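Local structure of lectin (Trichosanthes anguina, 4HR6) at residues L8-D13 and A91-F96; S38-N43 and T56-L61; Q156-T161 and A196-H201. The protein forms one chain of a nontoxic, carbohydrate-binding seed lectin, a three-chain homologue of type II ribosome-inactivating proteins. One frame throughout, in Å; residues are numbered along the deposited sequence.

How the interactions relate
Interactions 1 and 2 both reach the same mixed sheet. Their centres are 19 Å apart and their nearest atoms about 5 Å apart, without touching. Interaction 1 lies at the end of strand 3-9, an edge of the sheet within this chain. Interaction 2 joins strand 37-40 to strand 57-60, the opposite edge, and falls in sequence between the two segments of interaction 1. Helix 103-119 touches Leu95 of interaction 1 and Leu61 of interaction 2. It probably corresponds to the helix that carries active-site residues in toxic ribosome-inactivating proteins. Interaction 3 comes later, where the C-terminal segment runs past helix 141-159. Its centre is 34 Å from interaction 1 and 31 Å from interaction 2.

Interaction 1 (L8-D13 and A91-F96); sequences LTSNKD and AISNLF
Ser10 and Ser93 face each other across the contact and share one acceptor, since the hydroxyls of both are hydrogen-bonded to Glu14 OE1. The two OG atoms stand 4.2 Å apart with that carboxylate oxygen joining them. The other oxygen of Glu14 makes a salt bridge with Lys12 NZ. Lys12 CD passes 3.9 Å from Ser93 OG. Three polar side chains converge on the one carboxylate of Glu14.

Below this the contact is apolar, and Ile92 carries it. Its CG2 touches both Ser10 N and Ser10 CB, the latter at 3.8 Å. Ile92 CG1 is anti to the carbonyl carbon (chi1 -69°), and CD1 beyond it meets Leu8 CB at 3.8 Å. Ile92 CD1 also comes within 4.1 Å of Thr9 C. The Thr9 side chain itself points away from the helix. Ile92 also packs on Leu5 of a neighbouring chain, which adds a strand parallel to Leu8 and Thr9, and the sheet runs on across the interface.

Residues Ser10 to Asp13 form a type I turn, closed by Asp13 N to Ser10 O at 3.1 Å. This is a beta hairpin whose turn, between antiparallel strands 3-9 and 15-21, is packed against the C-terminal part of helix 85-96.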
loop_
_atom_site.group_PDB
_atom_site.type_symbol
_atom_site.label_atom_id
_atom_site.label_comp_id
_atom_site.label_asym_id
_atom_site.label_seq_id
_atom_site.Cartn_x
_atom_site.Cartn_y
_atom_site.Cartn_z
ATOM N N LEU B 8 -23.266 10.301 -11.339
ATOM C CA LEU B 8 -22.344 10.397 -12.465
ATOM C C LEU B 8 -23.109 11.012 -13.613
ATOM O O LEU B 8 -24.258 10.659 -13.836
ATOM C CB LEU B 8 -21.850 9.019 -12.876
ATOM C CG LEU B 8 -21.205 8.175 -11.790
ATOM C CD1 LEU B 8 -21.160 6.731 -12.254
ATOM C CD2 LEU B 8 -19.813 8.683 -11.476
ATOM N N THR B 9 -22.471 11.924 -14.337
ATOM C CA THR B 9 -23.105 12.635 -15.454
ATOM C C THR B 9 -22.248 12.522 -16.724
ATOM O O THR B 9 -21.074 12.862 -16.725
ATOM C CB THR B 9 -23.308 14.106 -15.086
ATOM O OG1 THR B 9 -24.125 14.178 -13.916
ATOM C CG2 THR B 9 -23.987 14.887 -16.223
ATOM N N SER B 10 -22.842 12.047 -17.807
ATOM C CA SER B 10 -22.119 11.903 -19.062
ATOM C C SER B 10 -21.905 13.258 -19.748
ATOM O O SER B 10 -22.409 14.279 -19.297
ATOM C CB SER B 10 -22.891 10.983 -20.003
ATOM O OG SER B 10 -24.002 11.671 -20.529
ATOM N N ASN B 11 -21.143 13.236 -20.843
ATOM C CA ASN B 11 -21.022 14.378 -21.768
ATOM C C ASN B 11 -22.309 14.759 -22.509
ATOM O O ASN B 11 -22.392 15.844 -23.053
ATOM C CB ASN B 11 -19.921 14.119 -22.795
ATOM C CG ASN B 11 -18.537 14.343 -22.217
ATOM O OD1 ASN B 11 -18.148 15.469 -21.941
ATOM N ND2 ASN B 11 -17.791 13.273 -22.037
ATOM N N LYS B 12 -23.306 13.880 -22.534
ATOM C CA LYS B 12 -24.638 14.254 -23.028
ATOM C C LYS B 12 -25.519 14.872 -21.933
ATOM O O LYS B 12 -26.709 15.065 -22.148
ATOM C CB LYS B 12 -25.351 13.039 -23.620
ATOM C CG LYS B 12 -24.671 12.453 -24.850
ATOM C CD LYS B 12 -25.100 11.011 -25.127
ATOM C CE LYS B 12 -26.576 10.901 -25.481
ATOM N NZ LYS B 12 -27.050 9.482 -25.516
ATOM N N ASP B 13 -24.937 15.171 -20.770
ATOM C CA ASP B 13 -25.687 15.605 -19.577
ATOM C C ASP B 13 -26.771 14.637 -19.083
ATOM O O ASP B 13 -27.773 15.057 -18.553
ATOM C CB ASP B 13 -26.291 16.993 -19.792
ATOM C CG ASP B 13 -25.256 18.066 -19.757
ATOM O OD1 ASP B 13 -24.722 18.309 -18.650
ATOM O OD2 ASP B 13 -24.974 18.650 -20.833
ATOM N N ALA B 91 -20.668 3.945 -20.752
ATOM C CA ALA B 91 -21.290 3.184 -19.673
ATOM C C ALA B 91 -22.418 3.964 -18.986
ATOM O O ALA B 91 -23.492 3.432 -18.757
ATOM C CB ALA B 91 -20.248 2.765 -18.662
ATOM N N ILE B 92 -22.175 5.230 -18.696
ATOM C CA ILE B 92 -23.182 6.058 -18.077
ATOM C C ILE B 92 -24.442 6.107 -18.974
ATOM O O ILE B 92 -25.577 5.835 -18.512
ATOM C CB ILE B 92 -22.617 7.468 -17.783
ATOM C CG1 ILE B 92 -21.575 7.387 -16.675
ATOM C CG2 ILE B 92 -23.722 8.421 -17.343
ATOM C CD1 ILE B 92 -20.787 8.673 -16.472
ATOM N N SER B 93 -24.232 6.382 -20.261
ATOM C CA SER B 93 -25.337 6.424 -21.226
ATOM C C SER B 93 -26.149 5.160 -21.276
ATOM O O SER B 93 -27.375 5.227 -21.337
ATOM C CB SER B 93 -24.825 6.751 -22.636
ATOM O OG SER B 93 -24.313 8.075 -22.646
ATOM N N ASN B 94 -25.470 4.011 -21.278
ATOM C CA ASN B 94 -26.151 2.741 -21.342
ATOM C C ASN B 94 -27.031 2.485 -20.113
ATOM O O ASN B 94 -28.113 1.901 -20.233
ATOM C CB ASN B 94 -25.156 1.591 -21.458
ATOM C CG ASN B 94 -24.356 1.629 -22.739
ATOM O OD1 ASN B 94 -24.846 2.022 -23.795
ATOM N ND2 ASN B 94 -23.099 1.226 -22.644
ATOM N N LEU B 95 -26.524 2.858 -18.935
ATOM C CA LEU B 95 -27.306 2.777 -17.702
ATOM C C LEU B 95 -28.484 3.741 -17.752
ATOM O O LEU B 95 -29.574 3.391 -17.342
ATOM C CB LEU B 95 -26.463 3.099 -16.467
ATOM C CG LEU B 95 -25.421 2.108 -15.939
ATOM C CD1 LEU B 95 -25.240 2.235 -14.428
ATOM C CD2 LEU B 95 -25.736 0.687 -16.292
ATOM N N PHE B 96 -28.247 4.949 -18.236
ATOM C CA PHE B 96 -29.301 5.946 -18.351
ATOM C C PHE B 96 -30.460 5.487 -19.231
ATOM O O PHE B 96 -31.619 5.697 -18.868
ATOM C CB PHE B 96 -28.754 7.255 -18.882
ATOM C CG PHE B 96 -29.766 8.370 -18.909
ATOM C CD1 PHE B 96 -29.998 9.139 -17.786
ATOM C CD2 PHE B 96 -30.477 8.649 -20.065
ATOM C CE1 PHE B 96 -30.914 10.172 -17.810
ATOM C CE2 PHE B 96 -31.410 9.673 -20.093
ATOM C CZ PHE B 96 -31.624 10.442 -18.959
#

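Interaction 2 (S38-N43 and T56-L61); sequences SYFFLN and THQNVL
Asn59 lies side by side with Tyr39 and points the same way. Its CB sits 3.7 Å from Tyr39 CD2 and also touches Ser38 O. Asn59 CG is anti to the carbonyl carbon (chi1 -57°) and comes near Tyr39 CE2. At the tip, ND2 is 3.7 Å from Tyr39 CE2 and donates to Ser38 O at 3.1 Å. ND2 is also hydrogen-bonded to Glu37 OE1. The amide and ring planes are 24° apart.

Ser38 O accepts a second bond, from Asn59 N at 2.8 Å. The two donors arrive from opposite faces of the carbonyl plane, and Asn59 grips one oxygen through both backbone and side chain. The parallel ladder starts with Ser38 N to His57 O at 2.9 Å and continues with Phe40 N to Asn59 O. It ends in a nearly straight bond from Leu61 N to Phe40 O, 2.7 Å long with an angle of 178°.

On the other face, Gln58 CG meets Phe40 CE1 at 3.8 Å. Ser38 OG and Thr56 OG1 lie 2.7 Å apart, within hydrogen-bonding distance. Gln58 NE2 and Thr56 OG1 are further bonded to Phe49 O and Phe53 O respectively. Helix 46-51 connects the two strands in a beta-alpha-beta crossover. The chemistry implies that polar side chains add bonds to the ladder at its Ser38 end, while at the Leu61 end apolar contacts such as Leu42 CD1 on Val60 CG1 accompany the backbone bond.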
loop_
_atom_site.group_PDB
_atom_site.type_symbol
_atom_site.label_atom_id
_atom_site.label_comp_id
_atom_site.label_asym_id
_atom_site.label_seq_id
_atom_site.Cartn_x
_atom_site.Cartn_y
_atom_site.Cartn_z
ATOM N N SER B 38 -36.245 2.129 -11.240
ATOM C CA SER B 38 -34.991 1.927 -10.571
ATOM C C SER B 38 -34.605 0.466 -10.785
ATOM O O SER B 38 -35.441 -0.380 -11.138
ATOM C CB SER B 38 -35.111 2.286 -9.086
ATOM O OG SER B 38 -36.027 1.427 -8.414
ATOM N N TYR B 39 -33.326 0.162 -10.611
ATOM C CA TYR B 39 -32.832 -1.175 -10.912
ATOM C C TYR B 39 -31.961 -1.650 -9.777
ATOM O O TYR B 39 -31.085 -0.928 -9.316
ATOM C CB TYR B 39 -32.080 -1.180 -12.236
ATOM C CG TYR B 39 -32.910 -0.655 -13.368
ATOM C CD1 TYR B 39 -32.973 0.696 -13.617
ATOM C CD2 TYR B 39 -33.672 -1.510 -14.148
ATOM C CE1 TYR B 39 -33.759 1.198 -14.626
ATOM C CE2 TYR B 39 -34.472 -1.016 -15.161
ATOM C CZ TYR B 39 -34.502 0.348 -15.395
ATOM O OH TYR B 39 -35.284 0.883 -16.399
ATOM N N PHE B 40 -32.247 -2.860 -9.308
ATOM C CA PHE B 40 -31.632 -3.413 -8.117
ATOM C C PHE B 40 -30.944 -4.685 -8.528
ATOM O O PHE B 40 -31.493 -5.447 -9.330
ATOM C CB PHE B 40 -32.689 -3.737 -7.058
ATOM C CG PHE B 40 -33.151 -2.548 -6.280
ATOM C CD1 PHE B 40 -33.990 -1.615 -6.847
ATOM C CD2 PHE B 40 -32.748 -2.365 -4.965
ATOM C CE1 PHE B 40 -34.422 -0.516 -6.115
ATOM C CE2 PHE B 40 -33.160 -1.265 -4.234
ATOM C CZ PHE B 40 -34.007 -0.336 -4.809
ATOM N N PHE B 41 -29.746 -4.913 -7.991
ATOM C CA PHE B 41 -29.091 -6.201 -8.174
ATOM C C PHE B 41 -29.888 -7.274 -7.461
ATOM O O PHE B 41 -30.525 -7.020 -6.448
ATOM C CB PHE B 41 -27.649 -6.172 -7.647
ATOM C CG PHE B 41 -26.692 -5.447 -8.557
ATOM C CD1 PHE B 41 -26.415 -4.109 -8.368
ATOM C CD2 PHE B 41 -26.106 -6.100 -9.625
ATOM C CE1 PHE B 41 -25.558 -3.428 -9.210
ATOM C CE2 PHE B 41 -25.241 -5.424 -10.478
ATOM C CZ PHE B 41 -24.965 -4.085 -10.268
ATOM N N LEU B 42 -29.803 -8.479 -8.002
ATOM C CA LEU B 42 -30.499 -9.639 -7.513
ATOM C C LEU B 42 -30.145 -9.926 -6.037
ATOM O O LEU B 42 -30.977 -10.392 -5.280
ATOM C CB LEU B 42 -30.150 -10.815 -8.416
ATOM C CG LEU B 42 -30.862 -12.157 -8.258
ATOM C CD1 LEU B 42 -32.381 -11.993 -8.272
ATOM C CD2 LEU B 42 -30.395 -13.064 -9.384
ATOM N N ASN B 43 -28.923 -9.617 -5.629
ATOM C CA ASN B 43 -28.507 -9.861 -4.270
ATOM C C ASN B 43 -28.438 -8.595 -3.455
ATOM O O ASN B 43 -27.800 -8.569 -2.417
ATOM C CB ASN B 43 -27.169 -10.590 -4.257
ATOM C CG ASN B 43 -26.038 -9.731 -4.776
ATOM O OD1 ASN B 43 -26.243 -8.889 -5.633
ATOM N ND2 ASN B 43 -24.847 -9.947 -4.266
ATOM N N THR B 56 -40.507 4.641 -6.887
ATOM C CA THR B 56 -40.218 4.222 -8.258
ATOM C C THR B 56 -40.715 2.807 -8.427
ATOM O O THR B 56 -40.996 2.131 -7.447
ATOM C CB THR B 56 -38.688 4.286 -8.580
ATOM O OG1 THR B 56 -37.971 3.265 -7.867
ATOM C CG2 THR B 56 -38.143 5.605 -8.195
ATOM N N HIS B 57 -40.832 2.359 -9.665
ATOM C CA HIS B 57 -41.001 0.946 -9.939
ATOM C C HIS B 57 -39.623 0.332 -9.781
ATOM O O HIS B 57 -38.708 0.722 -10.484
ATOM C CB HIS B 57 -41.494 0.694 -11.365
ATOM C CG HIS B 57 -42.739 1.432 -11.716
ATOM N ND1 HIS B 57 -42.771 2.411 -12.687
ATOM C CD2 HIS B 57 -44.000 1.348 -11.224
ATOM C CE1 HIS B 57 -43.994 2.902 -12.771
ATOM N NE2 HIS B 57 -44.758 2.276 -11.893
ATOM N N GLN B 58 -39.486 -0.607 -8.854
ATOM C CA GLN B 58 -38.216 -1.218 -8.533
ATOM C C GLN B 58 -38.038 -2.481 -9.333
ATOM O O GLN B 58 -38.657 -3.480 -9.059
ATOM C CB GLN B 58 -38.122 -1.522 -7.034
ATOM C CG GLN B 58 -38.204 -0.285 -6.146
ATOM C CD GLN B 58 -38.291 -0.623 -4.663
ATOM O OE1 GLN B 58 -38.883 -1.611 -4.302
ATOM N NE2 GLN B 58 -37.677 0.190 -3.812
ATOM N N ASN B 59 -37.178 -2.438 -10.334
ATOM C CA ASN B 59 -36.886 -3.628 -11.124
ATOM C C ASN B 59 -35.708 -4.367 -10.528
ATOM O O ASN B 59 -34.787 -3.752 -9.996
ATOM C CB ASN B 59 -36.577 -3.223 -12.557
ATOM C CG ASN B 59 -37.705 -2.453 -13.173
ATOM O OD1 ASN B 59 -38.684 -3.048 -13.604
ATOM N ND2 ASN B 59 -37.593 -1.125 -13.200
ATOM N N VAL B 60 -35.738 -5.679 -10.640
ATOM C CA VAL B 60 -34.680 -6.534 -10.144
ATOM C C VAL B 60 -33.904 -7.110 -11.332
ATOM O O VAL B 60 -34.475 -7.764 -12.189
ATOM C CB VAL B 60 -35.260 -7.683 -9.302
ATOM C CG1 VAL B 60 -34.152 -8.551 -8.729
ATOM C CG2 VAL B 60 -36.108 -7.115 -8.179
ATOM N N LEU B 61 -32.598 -6.881 -11.365
ATOM C CA LEU B 61 -31.762 -7.382 -12.457
ATOM C C LEU B 61 -31.575 -8.879 -12.309
ATOM O O LEU B 61 -31.724 -9.423 -11.224
ATOM C CB LEU B 61 -30.411 -6.642 -12.469
ATOM C CG LEU B 61 -30.604 -5.135 -12.636
ATOM C CD1 LEU B 61 -29.367 -4.334 -12.293
ATOM C CD2 LEU B 61 -31.087 -4.793 -14.041
#

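Interaction 3 (Q156-T161 and A196-H201); sequences QIQAST and ALQLYH
Gln158, near the C-terminal end of helix 141-159, reaches across to Gln198, Leu199 and His201 in the extended C-terminal segment of the chain. In this ribosome-inactivating-protein fold the contact straps that segment along the last long helix.

The tight part is the primary amide of Gln158. NE2 donates to Leu199 O at 2.7 Å and to Gln198 OE1 at 3.2 Å. Both acceptors lie in the plane of the amide, and the second bond is close to straight, at 168°. The oxygen of the same amide, OE1, accepts from His201 N at 2.8 Å. That donor sits in the carbonyl plane, on a lone pair. His201 CB, which points toward the helix, comes within 3.4 Å of Gln158 OE1. OE1 is also hydrogen-bonded to Cys202 N. With two acceptors at NE2 and two donors at OE1, the rotation of the amide is fixed and its buried polar atoms are satisfied.

Gln198 extends beyond CG and crosses Gln158 obliquely, their amide planes 49° apart. Its OE1 also rests 3.5 Å from Ile157 CG2. Its NE2 turns to Ile34 O of a neighbouring chain, and the contact thereby continues into the assembly.

The solvent side is looser. Tyr200 is exposed there, and its side chain points away from the helix. The His201 ring is held by a different part of the same helix, through NE2 to Ser151 O.

Two hydroxyls bond to backbone carbonyls within 156-161. Ser160 OG donates to Ile157 O, and Thr161 OG1 donates to the backbone O of Gln158 at 2.7 Å, nearly in line with the carbonyl bond.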
loop_
_atom_site.group_PDB
_atom_site.type_symbol
_atom_site.label_atom_id
_atom_site.label_comp_id
_atom_site.label_asym_id
_atom_site.label_seq_id
_atom_site.Cartn_x
_atom_site.Cartn_y
_atom_site.Cartn_z
ATOM N N GLN B 156 -6.577 -9.454 6.860
ATOM C CA GLN B 156 -5.218 -9.663 7.317
ATOM C C GLN B 156 -4.610 -8.427 7.972
ATOM O O GLN B 156 -3.820 -8.546 8.909
ATOM C CB GLN B 156 -4.330 -10.162 6.177
ATOM C CG GLN B 156 -4.764 -11.496 5.590
ATOM C CD GLN B 156 -4.927 -12.588 6.631
ATOM O OE1 GLN B 156 -4.259 -12.589 7.665
ATOM N NE2 GLN B 156 -5.837 -13.516 6.368
ATOM N N ILE B 157 -4.986 -7.240 7.507
ATOM C CA ILE B 157 -4.543 -6.025 8.179
ATOM C C ILE B 157 -5.042 -6.009 9.616
ATOM O O ILE B 157 -4.280 -5.718 10.548
ATOM C CB ILE B 157 -5.017 -4.751 7.452
ATOM C CG1 ILE B 157 -4.265 -4.609 6.139
ATOM C CG2 ILE B 157 -4.775 -3.502 8.308
ATOM C CD1 ILE B 157 -4.769 -3.483 5.264
ATOM N N GLN B 158 -6.332 -6.278 9.795
ATOM C CA GLN B 158 -6.903 -6.303 11.141
ATOM C C GLN B 158 -6.277 -7.392 12.002
ATOM O O GLN B 158 -5.931 -7.166 13.166
ATOM C CB GLN B 158 -8.415 -6.425 11.086
ATOM C CG GLN B 158 -9.076 -5.117 10.630
ATOM C CD GLN B 158 -10.417 -5.305 9.928
ATOM O OE1 GLN B 158 -11.324 -5.956 10.448
ATOM N NE2 GLN B 158 -10.551 -4.710 8.751
ATOM N N ALA B 159 -6.081 -8.553 11.404
ATOM C CA ALA B 159 -5.507 -9.681 12.083
ATOM C C ALA B 159 -4.067 -9.407 12.522
ATOM O O ALA B 159 -3.640 -9.849 13.589
ATOM C CB ALA B 159 -5.558 -10.884 11.171
ATOM N N SER B 160 -3.334 -8.663 11.693
ATOM C CA SER B 160 -1.930 -8.347 11.939
ATOM C C SER B 160 -1.683 -7.561 13.214
ATOM O O SER B 160 -0.563 -7.545 13.713
ATOM C CB SER B 160 -1.358 -7.541 10.776
ATOM O OG SER B 160 -1.737 -6.170 10.902
ATOM N N THR B 161 -2.710 -6.906 13.746
ATOM C CA THR B 161 -2.538 -6.134 14.959
ATOM C C THR B 161 -2.247 -7.002 16.181
ATOM O O THR B 161 -1.791 -6.480 17.195
ATOM C CB THR B 161 -3.774 -5.299 15.296
ATOM O OG1 THR B 161 -4.904 -6.159 15.442
ATOM C CG2 THR B 161 -4.039 -4.271 14.208
ATOM N N ALA B 196 -6.622 2.100 0.545
ATOM C CA ALA B 196 -7.087 3.383 1.077
ATOM C C ALA B 196 -8.312 3.228 1.926
ATOM O O ALA B 196 -8.599 4.106 2.721
ATOM C CB ALA B 196 -7.345 4.391 -0.050
ATOM N N LEU B 197 -9.045 2.122 1.751
ATOM C CA LEU B 197 -10.228 1.826 2.548
ATOM C C LEU B 197 -10.225 0.347 2.868
ATOM O O LEU B 197 -9.879 -0.457 2.016
ATOM C CB LEU B 197 -11.498 2.143 1.769
ATOM C CG LEU B 197 -11.855 3.603 1.524
ATOM C CD1 LEU B 197 -13.086 3.678 0.632
ATOM C CD2 LEU B 197 -12.078 4.380 2.805
ATOM N N GLN B 198 -10.616 -0.026 4.087
ATOM C CA GLN B 198 -10.673 -1.447 4.410
ATOM C C GLN B 198 -12.039 -1.885 4.910
ATOM O O GLN B 198 -12.717 -1.164 5.652
ATOM C CB GLN B 198 -9.558 -1.863 5.375
ATOM C CG GLN B 198 -9.604 -1.251 6.749
ATOM C CD GLN B 198 -8.383 -1.624 7.569
ATOM O OE1 GLN B 198 -8.172 -2.791 7.877
ATOM N NE2 GLN B 198 -7.582 -0.630 7.936
ATOM N N LEU B 199 -12.430 -3.076 4.468
ATOM C CA LEU B 199 -13.646 -3.721 4.950
ATOM C C LEU B 199 -13.494 -4.112 6.419
ATOM O O LEU B 199 -12.486 -4.707 6.804
ATOM C CB LEU B 199 -13.922 -4.972 4.114
ATOM C CG LEU B 199 -15.230 -5.732 4.355
ATOM C CD1 LEU B 199 -16.436 -4.924 3.919
ATOM C CD2 LEU B 199 -15.168 -7.043 3.589
ATOM N N TYR B 200 -14.499 -3.785 7.221
ATOM C CA TYR B 200 -14.577 -4.238 8.608
ATOM C C TYR B 200 -14.798 -5.755 8.742
ATOM O O TYR B 200 -15.700 -6.317 8.151
ATOM C CB TYR B 200 -15.708 -3.507 9.328
ATOM C CG TYR B 200 -15.896 -3.965 10.746
ATOM C CD1 TYR B 200 -16.853 -4.934 11.059
ATOM C CD2 TYR B 200 -15.110 -3.458 11.772
ATOM C CE1 TYR B 200 -17.030 -5.368 12.348
ATOM C CE2 TYR B 200 -15.290 -3.879 13.068
ATOM C CZ TYR B 200 -16.250 -4.845 13.348
ATOM O OH TYR B 200 -16.440 -5.274 14.632
ATOM N N HIS B 201 -13.947 -6.411 9.512
ATOM C CA HIS B 201 -14.147 -7.825 9.869
ATOM C C HIS B 201 -14.211 -7.972 11.372
ATOM O O HIS B 201 -15.062 -8.708 11.874
ATOM C CB HIS B 201 -13.006 -8.706 9.370
ATOM C CG HIS B 201 -13.001 -8.937 7.894
ATOM N ND1 HIS B 201 -13.722 -9.943 7.302
ATOM C CD2 HIS B 201 -12.338 -8.312 6.894
ATOM C CE1 HIS B 201 -13.508 -9.930 5.997
ATOM N NE2 HIS B 201 -12.664 -8.955 5.727
#